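PDB 5W4A: P-granule scaffold from Caenorhabditis japonica, which probably scaffolds P granules, the germ granules of the worm, and is an RNA-binding protein linked to granule assembly and mRNA repression. Local coordinates for residues I14-F19 against L168-Y173; A45-A50 against A172-K177. All coordinates share one frame; numbering follows the deposited sequence.

Contact 1 of 2, residues I14-F19 against L168-Y173; sequences IRTYFF and LDFDAY
The F170 ring takes I14 CG2 on one face, 3.6 Å from its centroid and 13° off the normal, a CH-pi contact placed by CG2 lying anti to the I14 backbone N. At its edge, in the ring plane, sits T16 OG1. The D171 carboxylate meets two further rings at their edges: OD2 lies 3.4 Å from F18 CD1 and OD1 3.5 Å from F19 CD2, with the carboxylate plane standing steeply to both rings. Three donors grip this buried group. T16 OG1 gives its proton to the syn lone pair of OD1 at 2.6 Å; Y17 N reaches the syn lone pair of OD2 at 2.8 Å, while F18 N approaches OD2 from above the carboxylate plane, nearly straight at 173°. T16 OG1 also accepts from F19 N, an ST motif in which the T16 hydroxyl holds the backbone N three residues on. L168 CD2 lies against Y17 N at 3.6 Å, and one water bridges R15 O to F170 N. The axis of strand 14-16 crosses that of helix residues 169-173 at -75°; helix 20-28 packs on I14 and F170, helix 71-84 on Y17, F18 and F19, and helix 136-148 on Y17 and F18.

Contact 2 of 2, residues A45-A50 against A172-K177; sequences AYVFGA and AYVFTK
K177 meets Y46 from over one face of its ring: NZ stands 4.8 Å from the centroid and 16° off the normal, a cation-pi contact. The lysine reaches it through a folded chain, bent at chi2 (-75°) and chi3 (-65°), which also brings CE to 3.6 Å from Y46 O. K177 CG, anti to the carbonyl carbon, lies over a face of the Y173 ring, offset toward the rim. K177 O lies in the plane of the Y46 ring at its edge, 3.7 Å from CE2. The Y46 segment ends helix 42-47 in a Schellman motif: G49, at positive phi, follows the last turn, with G49 N bonded to Y46 O and A50 N to A45 O, so the contact joins a helix C-terminus to the middle of helix 169-179. Beside it, V47 and V174 cross obliquely, and V47 CG1 comes to 3.9 Å from V174 CG2. Water carries the polar links. One molecule accepts from K177 NZ and lies 2.8 Å from Y46 O; another joins Y46 OH to K177 O, to which it donates at 2.6 Å. A third donates to V47 O at 2.8 Å and contacts Y173 OH, which R194 also binds, with a weak link to K177 NZ. The edge of the Y173 ring faces V47 O, CE2 lying 3.6 Å from that oxygen.

Contacts 1 and 2 have centres 11 Å apart and both use helix 169-179, sharing A172 and Y173. Along the chain the partners come in the order 14-19, 45-50, then the common helix: its first turn receives the strand end and the following turn, its next turns receive the end of helix 42-47. The two contacts touch directly, F19 CZ lying 3.5 Å from V174 CG1 and F170 CE1 3.8 Å from F48 CZ, while F175 meets the F18 and F19 rings edge-to-face. One late helix thus joins two N-terminal elements across more than 120 residues, binding distant parts of the sequence into one mainly helical domain.

Contact 1 of 2, residues I14-F19 against L168-Y173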
# COMPACT_ATOMS: atom_id res chain seq x y z
N ILE C 14 -1.59 -19.00 9.58
CA ILE C 14 -2.64 -18.34 8.81
C ILE C 14 -2.92 -17.01 9.51
O ILE C 14 -3.56 -16.97 10.56
CB ILE C 14 -3.91 -19.18 8.66
CG1 ILE C 14 -3.60 -20.59 8.09
CG2 ILE C 14 -4.87 -18.41 7.73
CD1 ILE C 14 -4.85 -21.45 7.79
N ARG C 15 -2.44 -15.91 8.92
CA ARG C 15 -2.66 -14.56 9.40
C ARG C 15 -3.86 -13.95 8.67
O ARG C 15 -3.94 -13.99 7.44
CB ARG C 15 -1.39 -13.75 9.13
CG ARG C 15 -1.45 -12.30 9.43
CD ARG C 15 -0.00 -11.72 9.24
NE ARG C 15 -0.01 -10.28 9.16
CZ ARG C 15 0.13 -9.44 10.16
NH1 ARG C 15 0.29 -9.87 11.42
NH2 ARG C 15 0.12 -8.16 9.90
N THR C 16 -4.81 -13.42 9.45
CA THR C 16 -6.11 -13.02 8.89
C THR C 16 -6.73 -11.88 9.69
O THR C 16 -6.57 -11.79 10.90
CB THR C 16 -7.06 -14.23 8.83
OG1 THR C 16 -8.30 -13.84 8.23
CG2 THR C 16 -7.35 -14.83 10.17
N TYR C 17 -7.40 -10.96 8.98
CA TYR C 17 -8.33 -10.01 9.59
C TYR C 17 -9.77 -10.44 9.34
O TYR C 17 -10.57 -10.55 10.28
CB TYR C 17 -8.11 -8.56 9.07
CG TYR C 17 -9.20 -7.70 9.61
CD1 TYR C 17 -9.25 -7.38 10.96
CD2 TYR C 17 -10.25 -7.31 8.79
CE1 TYR C 17 -10.31 -6.70 11.50
CE2 TYR C 17 -11.31 -6.61 9.31
CZ TYR C 17 -11.34 -6.31 10.67
OH TYR C 17 -12.38 -5.62 11.22
N PHE C 18 -10.11 -10.73 8.08
CA PHE C 18 -11.51 -10.87 7.67
C PHE C 18 -12.07 -12.27 7.93
O PHE C 18 -13.30 -12.43 7.96
CB PHE C 18 -11.65 -10.56 6.17
CG PHE C 18 -11.50 -9.10 5.83
CD1 PHE C 18 -10.28 -8.59 5.37
CD2 PHE C 18 -12.58 -8.23 5.94
CE1 PHE C 18 -10.15 -7.25 5.06
CE2 PHE C 18 -12.45 -6.89 5.62
CZ PHE C 18 -11.24 -6.40 5.19
N PHE C 19 -11.22 -13.29 8.11
CA PHE C 19 -11.67 -14.69 8.15
C PHE C 19 -11.07 -15.50 9.31
O PHE C 19 -10.61 -16.62 9.12
CB PHE C 19 -11.33 -15.36 6.82
CG PHE C 19 -11.99 -14.72 5.62
CD1 PHE C 19 -13.33 -14.88 5.40
CD2 PHE C 19 -11.25 -13.93 4.73
CE1 PHE C 19 -13.96 -14.28 4.29
CE2 PHE C 19 -11.86 -13.33 3.64
CZ PHE C 19 -13.23 -13.51 3.44
N LEU C 168 -1.64 -10.00 4.73
CA LEU C 168 -2.97 -10.60 4.73
C LEU C 168 -3.27 -11.27 3.38
O LEU C 168 -4.41 -11.29 2.91
CB LEU C 168 -4.02 -9.53 5.08
CG LEU C 168 -3.94 -9.03 6.53
CD1 LEU C 168 -4.89 -7.88 6.74
CD2 LEU C 168 -4.18 -10.17 7.53
N ASP C 169 -2.24 -11.90 2.81
CA ASP C 169 -2.40 -12.68 1.58
C ASP C 169 -3.51 -13.72 1.68
O ASP C 169 -4.22 -13.94 0.70
CB ASP C 169 -1.06 -13.35 1.23
CG ASP C 169 0.08 -12.35 1.25
OD1 ASP C 169 0.50 -11.96 2.38
OD2 ASP C 169 0.50 -11.93 0.15
N PHE C 170 -3.69 -14.36 2.85
CA PHE C 170 -4.79 -15.30 2.99
C PHE C 170 -6.13 -14.64 2.69
O PHE C 170 -6.98 -15.21 1.98
CB PHE C 170 -4.79 -15.87 4.42
CG PHE C 170 -5.97 -16.73 4.74
CD1 PHE C 170 -6.14 -17.95 4.06
CD2 PHE C 170 -6.90 -16.37 5.69
CE1 PHE C 170 -7.19 -18.79 4.38
CE2 PHE C 170 -7.96 -17.22 6.02
CZ PHE C 170 -8.10 -18.42 5.34
N ASP C 171 -6.37 -13.45 3.23
CA ASP C 171 -7.65 -12.80 3.04
C ASP C 171 -7.83 -12.43 1.57
O ASP C 171 -8.94 -12.58 1.02
CB ASP C 171 -7.76 -11.56 3.92
CG ASP C 171 -7.89 -11.86 5.39
OD1 ASP C 171 -8.03 -13.06 5.74
OD2 ASP C 171 -7.85 -10.89 6.19
N ALA C 172 -6.77 -11.90 0.94
CA ALA C 172 -6.86 -11.56 -0.48
C ALA C 172 -7.19 -12.80 -1.30
O ALA C 172 -8.02 -12.74 -2.22
CB ALA C 172 -5.56 -10.91 -0.96
N TYR C 173 -6.59 -13.93 -0.94
CA TYR C 173 -6.84 -15.20 -1.64
C TYR C 173 -8.28 -15.66 -1.45
O TYR C 173 -8.93 -16.07 -2.42
CB TYR C 173 -5.85 -16.26 -1.16
CG TYR C 173 -5.96 -17.54 -1.97
CD1 TYR C 173 -5.51 -17.56 -3.29
CD2 TYR C 173 -6.54 -18.67 -1.45
CE1 TYR C 173 -5.62 -18.68 -4.06
CE2 TYR C 173 -6.62 -19.85 -2.24
CZ TYR C 173 -6.17 -19.81 -3.54
OH TYR C 173 -6.25 -20.91 -4.39
O HOH W 1 -2.19 -13.90 5.39

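Contact 2 of 2, residues A45-A50 against A172-K177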
# COMPACT_ATOMS: atom_id res chain seq x y z
N ALA C 45 -13.86 -26.10 2.35
CA ALA C 45 -13.47 -27.06 1.32
C ALA C 45 -13.22 -26.36 -0.00
O ALA C 45 -12.28 -26.72 -0.73
CB ALA C 45 -14.54 -28.14 1.18
N TYR C 46 -14.06 -25.39 -0.35
CA TYR C 46 -13.88 -24.67 -1.60
C TYR C 46 -12.63 -23.80 -1.57
O TYR C 46 -11.84 -23.80 -2.53
CB TYR C 46 -15.11 -23.81 -1.86
CG TYR C 46 -15.08 -23.09 -3.17
CD1 TYR C 46 -15.28 -23.79 -4.35
CD2 TYR C 46 -14.88 -21.72 -3.24
CE1 TYR C 46 -15.29 -23.15 -5.56
CE2 TYR C 46 -14.88 -21.06 -4.46
CZ TYR C 46 -15.09 -21.79 -5.62
OH TYR C 46 -15.10 -21.18 -6.87
N VAL C 47 -12.44 -23.03 -0.50
CA VAL C 47 -11.28 -22.13 -0.42
C VAL C 47 -9.96 -22.88 -0.56
O VAL C 47 -9.02 -22.40 -1.23
CB VAL C 47 -11.33 -21.35 0.90
CG1 VAL C 47 -9.98 -20.72 1.20
CG2 VAL C 47 -12.41 -20.28 0.83
N PHE C 48 -9.85 -24.04 0.08
CA PHE C 48 -8.60 -24.80 0.17
C PHE C 48 -8.45 -25.80 -0.97
O PHE C 48 -7.50 -26.59 -0.96
CB PHE C 48 -8.50 -25.47 1.54
CG PHE C 48 -8.08 -24.51 2.61
CD1 PHE C 48 -9.02 -23.76 3.32
CD2 PHE C 48 -6.74 -24.29 2.87
CE1 PHE C 48 -8.60 -22.81 4.26
CE2 PHE C 48 -6.33 -23.33 3.78
CZ PHE C 48 -7.26 -22.62 4.49
N GLY C 49 -9.38 -25.79 -1.93
CA GLY C 49 -9.24 -26.60 -3.12
C GLY C 49 -9.62 -28.04 -2.95
O GLY C 49 -9.28 -28.86 -3.82
N ALA C 50 -10.31 -28.39 -1.86
CA ALA C 50 -10.74 -29.76 -1.61
C ALA C 50 -12.02 -30.13 -2.33
O ALA C 50 -12.31 -31.32 -2.48
CB ALA C 50 -10.96 -29.99 -0.11
N ALA C 172 -6.77 -11.90 0.94
CA ALA C 172 -6.86 -11.56 -0.48
C ALA C 172 -7.19 -12.80 -1.30
O ALA C 172 -8.02 -12.74 -2.22
CB ALA C 172 -5.56 -10.91 -0.96
N TYR C 173 -6.59 -13.93 -0.94
CA TYR C 173 -6.84 -15.20 -1.64
C TYR C 173 -8.28 -15.66 -1.45
O TYR C 173 -8.93 -16.07 -2.42
CB TYR C 173 -5.85 -16.26 -1.16
CG TYR C 173 -5.96 -17.54 -1.97
CD1 TYR C 173 -5.51 -17.56 -3.29
CD2 TYR C 173 -6.54 -18.67 -1.45
CE1 TYR C 173 -5.62 -18.68 -4.06
CE2 TYR C 173 -6.62 -19.85 -2.24
CZ TYR C 173 -6.17 -19.81 -3.54
OH TYR C 173 -6.25 -20.91 -4.39
N VAL C 174 -8.78 -15.63 -0.22
CA VAL C 174 -10.16 -16.03 0.04
C VAL C 174 -11.13 -15.15 -0.74
O VAL C 174 -12.04 -15.66 -1.41
CB VAL C 174 -10.49 -15.98 1.54
CG1 VAL C 174 -11.96 -16.29 1.79
CG2 VAL C 174 -9.61 -16.97 2.36
N PHE C 175 -10.96 -13.82 -0.68
CA PHE C 175 -11.85 -12.94 -1.46
C PHE C 175 -11.77 -13.25 -2.95
O PHE C 175 -12.79 -13.25 -3.64
CB PHE C 175 -11.51 -11.46 -1.23
CG PHE C 175 -12.01 -10.90 0.10
CD1 PHE C 175 -13.37 -10.87 0.40
CD2 PHE C 175 -11.11 -10.34 1.03
CE1 PHE C 175 -13.85 -10.33 1.61
CE2 PHE C 175 -11.60 -9.78 2.23
CZ PHE C 175 -12.95 -9.80 2.52
N THR C 176 -10.56 -13.49 -3.47
CA THR C 176 -10.42 -13.81 -4.88
C THR C 176 -11.22 -15.06 -5.23
O THR C 176 -11.93 -15.09 -6.25
CB THR C 176 -8.95 -13.98 -5.22
OG1 THR C 176 -8.29 -12.70 -5.14
CG2 THR C 176 -8.75 -14.54 -6.61
N LYS C 177 -11.13 -16.10 -4.39
CA LYS C 177 -11.85 -17.34 -4.65
C LYS C 177 -13.36 -17.13 -4.59
O LYS C 177 -14.09 -17.56 -5.50
CB LYS C 177 -11.43 -18.41 -3.62
CG LYS C 177 -10.01 -18.97 -3.78
CD LYS C 177 -9.89 -19.95 -4.94
CE LYS C 177 -10.72 -21.21 -4.70
NZ LYS C 177 -10.47 -22.25 -5.73
O HOH W 2 -11.85 -24.88 -5.13
O HOH W 3 -13.66 -18.69 -7.79
O HOH W 4 -7.78 -22.98 -3.71